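Protein LRIM1 (Anopheles gambiae, PDB 3O53) forms a heterodimeric complex with APL1C, a fellow leucine-rich repeat protein, that regulates complement-like immunity in the mosquito. Local coordinates at residues S259-Q262 and R263-T266; N247-C251 and G252-D256; K269-V272 and K273-G277. All coordinates share one frame; numbering follows the deposited sequence.

Contact 1: residues S259-Q262 and R263-T266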
loop_
_atom_site.group_PDB
_atom_site.type_symbol
_atom_site.label_atom_id
_atom_site.label_comp_id
_atom_site.label_asym_id
_atom_site.label_seq_id
_atom_site.Cartn_x
_atom_site.Cartn_y
_atom_site.Cartn_z
ATOM N N SER A 259 0.519 -28.246 12.090
ATOM C CA SER A 259 1.226 -29.242 12.893
ATOM C C SER A 259 2.517 -28.660 13.462
ATOM O O SER A 259 2.961 -29.059 14.526
ATOM C CB SER A 259 1.547 -30.479 12.054
ATOM O OG SER A 259 2.604 -30.213 11.144
ATOM N N LYS A 260 3.115 -27.710 12.754
ATOM C CA LYS A 260 4.383 -27.136 13.187
ATOM C C LYS A 260 4.236 -25.660 13.534
ATOM O O LYS A 260 5.220 -24.971 13.803
ATOM C CB LYS A 260 5.447 -27.351 12.113
ATOM C CG LYS A 260 5.782 -28.820 11.915
ATOM C CD LYS A 260 6.830 -29.027 10.841
ATOM C CE LYS A 260 7.233 -30.491 10.738
ATOM N NZ LYS A 260 8.200 -30.729 9.632
ATOM N N ASN A 261 2.993 -25.194 13.532
ATOM C CA ASN A 261 2.652 -23.842 13.950
ATOM C C ASN A 261 1.398 -23.876 14.829
ATOM O O ASN A 261 0.402 -23.203 14.551
ATOM C CB ASN A 261 2.401 -22.961 12.732
ATOM C CG ASN A 261 3.661 -22.714 11.912
ATOM O OD1 ASN A 261 4.352 -21.712 12.103
ATOM N ND2 ASN A 261 3.967 -23.630 10.999
ATOM N N GLN A 262 1.451 -24.669 15.892
ATOM C CA GLN A 262 0.294 -24.878 16.754
ATOM C C GLN A 262 -0.296 -23.580 17.294
ATOM O O GLN A 262 -1.518 -23.419 17.351
ATOM C CB GLN A 262 0.669 -25.804 17.918
ATOM C CG GLN A 262 0.681 -27.276 17.545
ATOM C CD GLN A 262 -0.638 -27.722 16.939
ATOM O OE1 GLN A 262 -1.689 -27.140 17.214
ATOM N NE2 GLN A 262 -0.589 -28.753 16.107
ATOM N N ARG A 263 0.566 -22.663 17.714
ATOM C CA ARG A 263 0.107 -21.370 18.209
ATOM C C ARG A 263 -0.575 -20.544 17.114
ATOM O O ARG A 263 -1.478 -19.752 17.392
ATOM C CB ARG A 263 1.267 -20.567 18.787
ATOM C CG ARG A 263 0.829 -19.212 19.313
ATOM C CD ARG A 263 1.970 -18.428 19.936
ATOM N NE ARG A 263 1.496 -17.169 20.506
ATOM C CZ ARG A 263 1.215 -16.087 19.786
ATOM N NH1 ARG A 263 1.369 -16.117 18.470
ATOM N NH2 ARG A 263 0.786 -14.979 20.376
ATOM N N VAL A 264 -0.136 -20.705 15.873
ATOM C CA VAL A 264 -0.774 -19.988 14.779
ATOM C C VAL A 264 -2.203 -20.506 14.616
ATOM O O VAL A 264 -3.118 -19.735 14.346
ATOM C CB VAL A 264 0.027 -20.111 13.456
ATOM C CG1 VAL A 264 -0.698 -19.384 12.317
ATOM C CG2 VAL A 264 1.437 -19.547 13.640
ATOM N N GLN A 265 -2.403 -21.806 14.809
ATOM C CA GLN A 265 -3.741 -22.371 14.685
ATOM C C GLN A 265 -4.674 -21.714 15.698
ATOM O O GLN A 265 -5.847 -21.466 15.414
ATOM C CB GLN A 265 -3.726 -23.885 14.900
ATOM C CG GLN A 265 -5.095 -24.524 14.716
ATOM C CD GLN A 265 -5.075 -26.032 14.874
ATOM O OE1 GLN A 265 -4.060 -26.681 14.624
ATOM N NE2 GLN A 265 -6.206 -26.600 15.282
ATOM N N THR A 266 -4.133 -21.438 16.880
ATOM C CA THR A 266 -4.884 -20.812 17.957
ATOM C C THR A 266 -5.182 -19.353 17.629
ATOM O O THR A 266 -6.276 -18.853 17.895
ATOM C CB THR A 266 -4.084 -20.884 19.266
ATOM O OG1 THR A 266 -3.892 -22.260 19.615
ATOM C CG2 THR A 266 -4.804 -20.145 20.397
#
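Asn261 and Gln265 meet through the backbone where the short loop after helix 251-259 leads into helix 262-276. The amide N of Gln265 donates to Asn261 O at 3.1 Å, and the donor sits nearly in line with the carbonyl, as expected of a first full helical turn. The same oxygen takes a weak second bond from Val264 N, at 2.9 Å but with a strongly bent N-H...O angle of 122°. One residue on, Gln262 O receives Thr266 N in another weak bond, 3.3 Å long.

Asn261 occupies the N-cap position, yet its side chain does not cap. CG lies beside the backbone N (chi1 -67°), and the amide turns out of the helix: ND2 donates to the carbonyl oxygens of Phe257, in helix 251-259, and of Leu233, in a neighbouring loop. The residue thus ties the helix-to-helix corner of this C-terminal region of the leucine-rich repeat domain to the chain beside it.

Apolar contact is supplied by Val264, which lies alongside Asn261 and points the same way. Its CG2 methyl comes 3.7 Å from Asn261 CB, while Phe235, Leu239, Phe257 and Phe258 complete its buried surroundings.

Among the polar side chains, Gln262 and Gln265 lie side by side and point the same way, with their amide planes turned 51° apart, and Gln262 OE1 comes 3.5 Å from Gln265 OE1. Gln262 is bent at its second torsion, whereas Gln265 is extended. The extended chain of Arg263 carries NH1 to Leu239 O, to which it donates.

Contact 2: residues N247-C251 and G252-D256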
loop_
_atom_site.group_PDB
_atom_site.type_symbol
_atom_site.label_atom_id
_atom_site.label_comp_id
_atom_site.label_asym_id
_atom_site.label_seq_id
_atom_site.Cartn_x
_atom_site.Cartn_y
_atom_site.Cartn_z
ATOM N N ASN A 247 -10.867 -18.831 1.510
ATOM C CA ASN A 247 -10.024 -19.470 0.510
ATOM C C ASN A 247 -10.574 -20.856 0.108
ATOM O O ASN A 247 -11.748 -21.123 0.309
ATOM C CB ASN A 247 -8.592 -19.512 1.024
ATOM C CG ASN A 247 -7.933 -18.140 0.971
ATOM O OD1 ASN A 247 -7.760 -17.582 -0.107
ATOM N ND2 ASN A 247 -7.587 -17.582 2.134
ATOM N N GLY A 248 -9.747 -21.718 -0.474
ATOM C CA GLY A 248 -10.201 -23.046 -0.878
ATOM C C GLY A 248 -9.183 -24.116 -0.534
ATOM O O GLY A 248 -8.714 -24.839 -1.406
ATOM N N PHE A 249 -8.840 -24.222 0.745
ATOM C CA PHE A 249 -7.711 -25.046 1.168
ATOM C C PHE A 249 -7.939 -26.540 0.989
ATOM O O PHE A 249 -9.045 -27.032 1.171
ATOM C CB PHE A 249 -7.407 -24.810 2.649
ATOM C CG PHE A 249 -6.817 -23.471 2.940
ATOM C CD1 PHE A 249 -5.571 -23.127 2.445
ATOM C CD2 PHE A 249 -7.499 -22.561 3.734
ATOM C CE1 PHE A 249 -5.023 -21.892 2.717
ATOM C CE2 PHE A 249 -6.956 -21.318 4.009
ATOM C CZ PHE A 249 -5.717 -20.982 3.499
ATOM N N HIS A 250 -6.868 -27.252 0.654
ATOM C CA HIS A 250 -6.831 -28.696 0.801
ATOM C C HIS A 250 -6.577 -28.990 2.274
ATOM O O HIS A 250 -5.680 -28.403 2.876
ATOM C CB HIS A 250 -5.714 -29.280 -0.076
ATOM C CG HIS A 250 -5.237 -30.632 0.356
ATOM N ND1 HIS A 250 -6.084 -31.708 0.515
ATOM C CD2 HIS A 250 -3.993 -31.090 0.634
ATOM C CE1 HIS A 250 -5.384 -32.765 0.885
ATOM N NE2 HIS A 250 -4.113 -32.417 0.964
ATOM N N CYS A 251 -7.374 -29.875 2.867
ATOM C CA CYS A 251 -7.246 -30.168 4.293
ATOM C C CYS A 251 -5.820 -30.542 4.671
ATOM O O CYS A 251 -5.300 -30.078 5.684
ATOM C CB CYS A 251 -8.202 -31.290 4.701
ATOM S SG CYS A 251 -9.921 -30.762 4.764
ATOM N N GLY A 252 -5.185 -31.371 3.852
ATOM C CA GLY A 252 -3.826 -31.793 4.126
ATOM C C GLY A 252 -2.888 -30.618 4.323
ATOM O O GLY A 252 -1.969 -30.684 5.135
ATOM N N THR A 253 -3.102 -29.532 3.584
ATOM C CA THR A 253 -2.168 -28.417 3.663
ATOM C C THR A 253 -2.310 -27.710 5.015
ATOM O O THR A 253 -1.323 -27.270 5.603
ATOM C CB THR A 253 -2.347 -27.433 2.493
ATOM O OG1 THR A 253 -1.095 -26.794 2.211
ATOM C CG2 THR A 253 -3.416 -26.374 2.810
ATOM N N LEU A 254 -3.537 -27.619 5.518
ATOM C CA LEU A 254 -3.760 -27.047 6.841
ATOM C C LEU A 254 -3.182 -27.955 7.930
ATOM O O LEU A 254 -2.506 -27.489 8.841
ATOM C CB LEU A 254 -5.252 -26.810 7.081
ATOM C CG LEU A 254 -5.880 -25.743 6.180
ATOM C CD1 LEU A 254 -7.383 -25.751 6.313
ATOM C CD2 LEU A 254 -5.315 -24.363 6.510
ATOM N N ARG A 255 -3.429 -29.255 7.835
ATOM C CA ARG A 255 -2.881 -30.175 8.825
ATOM C C ARG A 255 -1.357 -30.047 8.880
ATOM O O ARG A 255 -0.784 -29.926 9.956
ATOM C CB ARG A 255 -3.282 -31.618 8.522
ATOM C CG ARG A 255 -2.786 -32.630 9.559
ATOM C CD ARG A 255 -3.192 -34.048 9.188
ATOM N NE ARG A 255 -3.090 -34.284 7.749
ATOM C CZ ARG A 255 -1.944 -34.436 7.090
ATOM N NH1 ARG A 255 -0.787 -34.374 7.735
ATOM N NH2 ARG A 255 -1.955 -34.646 5.780
ATOM N N ASP A 256 -0.706 -30.057 7.718
ATOM C CA ASP A 256 0.751 -29.943 7.652
ATOM C C ASP A 256 1.270 -28.638 8.255
ATOM O O ASP A 256 2.188 -28.646 9.074
ATOM C CB ASP A 256 1.241 -30.064 6.205
ATOM C CG ASP A 256 1.070 -31.468 5.639
ATOM O OD1 ASP A 256 0.842 -32.403 6.430
ATOM O OD2 ASP A 256 1.162 -31.639 4.405
#
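His250 and Thr253 join across the first turn of helix 251-259, where Thr253 N donates to His250 O at 2.9 Å from above the carbonyl plane, Leu254 N adds a weak bond to that oxygen, and Arg255 N reaches Cys251 O at 3.0 Å in an almost straight bond (171°). His250 is the N-cap residue, and its ring folds back over the helix start: with CG anti to the backbone N (chi1 158°), the imidazole presents a face to Gly252, whose CA lies 3.6 Å from the ring centroid in a CH-pi contact. Gly252 N sits over the middle of that face. His250 ND1 is bonded to Leu299 N, which fixes the ring's rotation.

This is where the chain leaves the last strand of the leucine-rich repeat solenoid, 241-243, and enters the C-terminal helices; Cys251 is tied there by its disulfide to Cys296.

Phe249 and Leu254 form the apolar side, crossing at about a right angle. Leu254 CD2 sits over one face of the phenyl ring, 4.0 Å from its centroid, and Asn247 CB covers the opposite face. Thr253 CG2 touches Phe249 CD1 at 3.9 Å, while its OG1 bonds to Ile229 N.

Contact 3: residues K269-V272 and K273-G277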
loop_
_atom_site.group_PDB
_atom_site.type_symbol
_atom_site.label_atom_id
_atom_site.label_comp_id
_atom_site.label_asym_id
_atom_site.label_seq_id
_atom_site.Cartn_x
_atom_site.Cartn_y
_atom_site.Cartn_z
ATOM N N LYS A 269 -8.029 -19.213 15.069
ATOM C CA LYS A 269 -9.345 -19.366 15.669
ATOM C C LYS A 269 -9.777 -18.080 16.371
ATOM O O LYS A 269 -10.901 -17.621 16.195
ATOM C CB LYS A 269 -9.361 -20.533 16.657
ATOM C CG LYS A 269 -10.675 -20.681 17.402
ATOM C CD LYS A 269 -10.509 -21.557 18.639
ATOM C CE LYS A 269 -9.571 -20.917 19.662
ATOM N NZ LYS A 269 -9.328 -21.792 20.843
ATOM N N GLN A 270 -8.894 -17.507 17.178
ATOM C CA GLN A 270 -9.220 -16.278 17.899
ATOM C C GLN A 270 -9.549 -15.149 16.934
ATOM O O GLN A 270 -10.434 -14.329 17.186
ATOM C CB GLN A 270 -8.056 -15.851 18.796
ATOM C CG GLN A 270 -7.892 -16.714 20.033
ATOM C CD GLN A 270 -6.635 -16.385 20.806
ATOM O OE1 GLN A 270 -5.629 -15.967 20.233
ATOM N NE2 GLN A 270 -6.684 -16.577 22.117
ATOM N N THR A 271 -8.813 -15.094 15.833
ATOM C CA THR A 271 -9.031 -14.065 14.825
ATOM C C THR A 271 -10.425 -14.180 14.225
ATOM O O THR A 271 -11.133 -13.179 14.107
ATOM C CB THR A 271 -7.969 -14.145 13.703
ATOM O OG1 THR A 271 -6.683 -13.846 14.252
ATOM C CG2 THR A 271 -8.270 -13.122 12.589
ATOM N N VAL A 272 -10.831 -15.396 13.864
ATOM C CA VAL A 272 -12.174 -15.605 13.320
ATOM C C VAL A 272 -13.233 -15.261 14.376
ATOM O O VAL A 272 -14.213 -14.579 14.082
ATOM C CB VAL A 272 -12.380 -17.047 12.820
ATOM C CG1 VAL A 272 -13.809 -17.241 12.349
ATOM C CG2 VAL A 272 -11.393 -17.374 11.692
ATOM N N LYS A 273 -13.027 -15.705 15.611
ATOM C CA LYS A 273 -13.983 -15.401 16.678
ATOM C C LYS A 273 -14.173 -13.894 16.826
ATOM O O LYS A 273 -15.294 -13.394 16.856
ATOM C CB LYS A 273 -13.525 -15.980 18.020
ATOM C CG LYS A 273 -14.625 -15.936 19.072
ATOM C CD LYS A 273 -14.119 -16.338 20.446
ATOM C CE LYS A 273 -15.230 -16.229 21.486
ATOM N NZ LYS A 273 -14.736 -16.419 22.877
ATOM N N LYS A 274 -13.064 -13.173 16.923
ATOM C CA LYS A 274 -13.094 -11.728 17.100
ATOM C C LYS A 274 -13.873 -11.023 15.979
ATOM O O LYS A 274 -14.581 -10.040 16.229
ATOM C CB LYS A 274 -11.657 -11.195 17.171
ATOM C CG LYS A 274 -11.512 -9.715 16.900
ATOM C CD LYS A 274 -10.050 -9.276 16.971
ATOM C CE LYS A 274 -9.293 -9.543 15.661
ATOM N NZ LYS A 274 -7.911 -8.973 15.712
ATOM N N LEU A 275 -13.756 -11.527 14.750
ATOM C CA LEU A 275 -14.320 -10.832 13.593
ATOM C C LEU A 275 -15.761 -11.233 13.255
ATOM O O LEU A 275 -16.478 -10.467 12.625
ATOM C CB LEU A 275 -13.422 -11.034 12.360
ATOM C CG LEU A 275 -12.019 -10.427 12.475
ATOM C CD1 LEU A 275 -11.154 -10.782 11.267
ATOM C CD2 LEU A 275 -12.090 -8.908 12.661
ATOM N N THR A 276 -16.191 -12.422 13.663
ATOM C CA THR A 276 -17.523 -12.901 13.278
ATOM C C THR A 276 -18.369 -13.408 14.445
ATOM O O THR A 276 -19.567 -13.632 14.295
ATOM C CB THR A 276 -17.439 -14.057 12.285
ATOM O OG1 THR A 276 -16.881 -15.205 12.942
ATOM C CG2 THR A 276 -16.595 -13.665 11.072
ATOM N N GLY A 277 -17.733 -13.604 15.593
ATOM C CA GLY A 277 -18.402 -14.153 16.756
ATOM C C GLY A 277 -18.526 -15.662 16.673
ATOM O O GLY A 277 -19.249 -16.271 17.453
HETATM O O HOH W 1 -7.118 -11.604 16.628
#
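Thr276 grips Val272 twice at the C-terminal end of helix 262-276, in the region that follows the repeat strands of the leucine-rich repeat domain. Val272 O accepts both Thr276 N and Thr276 OG1, each at 3.0 Å, the amide nearly in line with the carbonyl and the hydroxyl from above its plane. The hydroxyl reaches there because OG1 stands between the backbone N and the carbonyl carbon (chi1 68°). OG1 also bonds to Gln278 N, just past the helix. Gly277 is the first residue to leave helical geometry, with a positive phi, and its N bonds to Lys273 O at 2.8 Å.

Lys273 N and Lys274 N make nearly straight bonds to Lys269 O and Gln270 O, both at 2.9 Å; Leu275 N bonds to Thr271 O at a more bent angle and, weakly, to Val272 O.

Thr271 and Leu275 lie side by side on the face turned to strand 241-243, their CG2 and CD1 methyls 3.9 Å apart, and both side chains touch His241 and Asp243. Thr271 OG1 is held by Val267 O and Phe242 N, which joins the helix to the last repeat strand.

Lys274, bent at chi3, brings its ammonium back to the same strand, where NZ bonds to His241 ND1. A water links this lysine to the threonine: it accepts from Lys274 NZ at 2.9 Å and donates to Thr271 OG1 at 3.3 Å.

The three contacts follow the chain in order through the C-terminal end of the domain: contact 2 starts helix 251-259, contact 1 turns the corner into helix 262-276, and contact 3 finishes that second helix, which contacts 1 and 3 therefore share. Contact 2 and contact 1 have centres about 13 Å apart, and contact 1 and contact 3 about 16 Å, each pair adjoining in sequence without further touch. Contacts 2 and 3 are more distant, centres about 19 Å apart and nearest atoms about 10 Å. All three lie on the same side of the chain's centre. At both helix starts the N-cap side chain has a polar partner elsewhere in the chain.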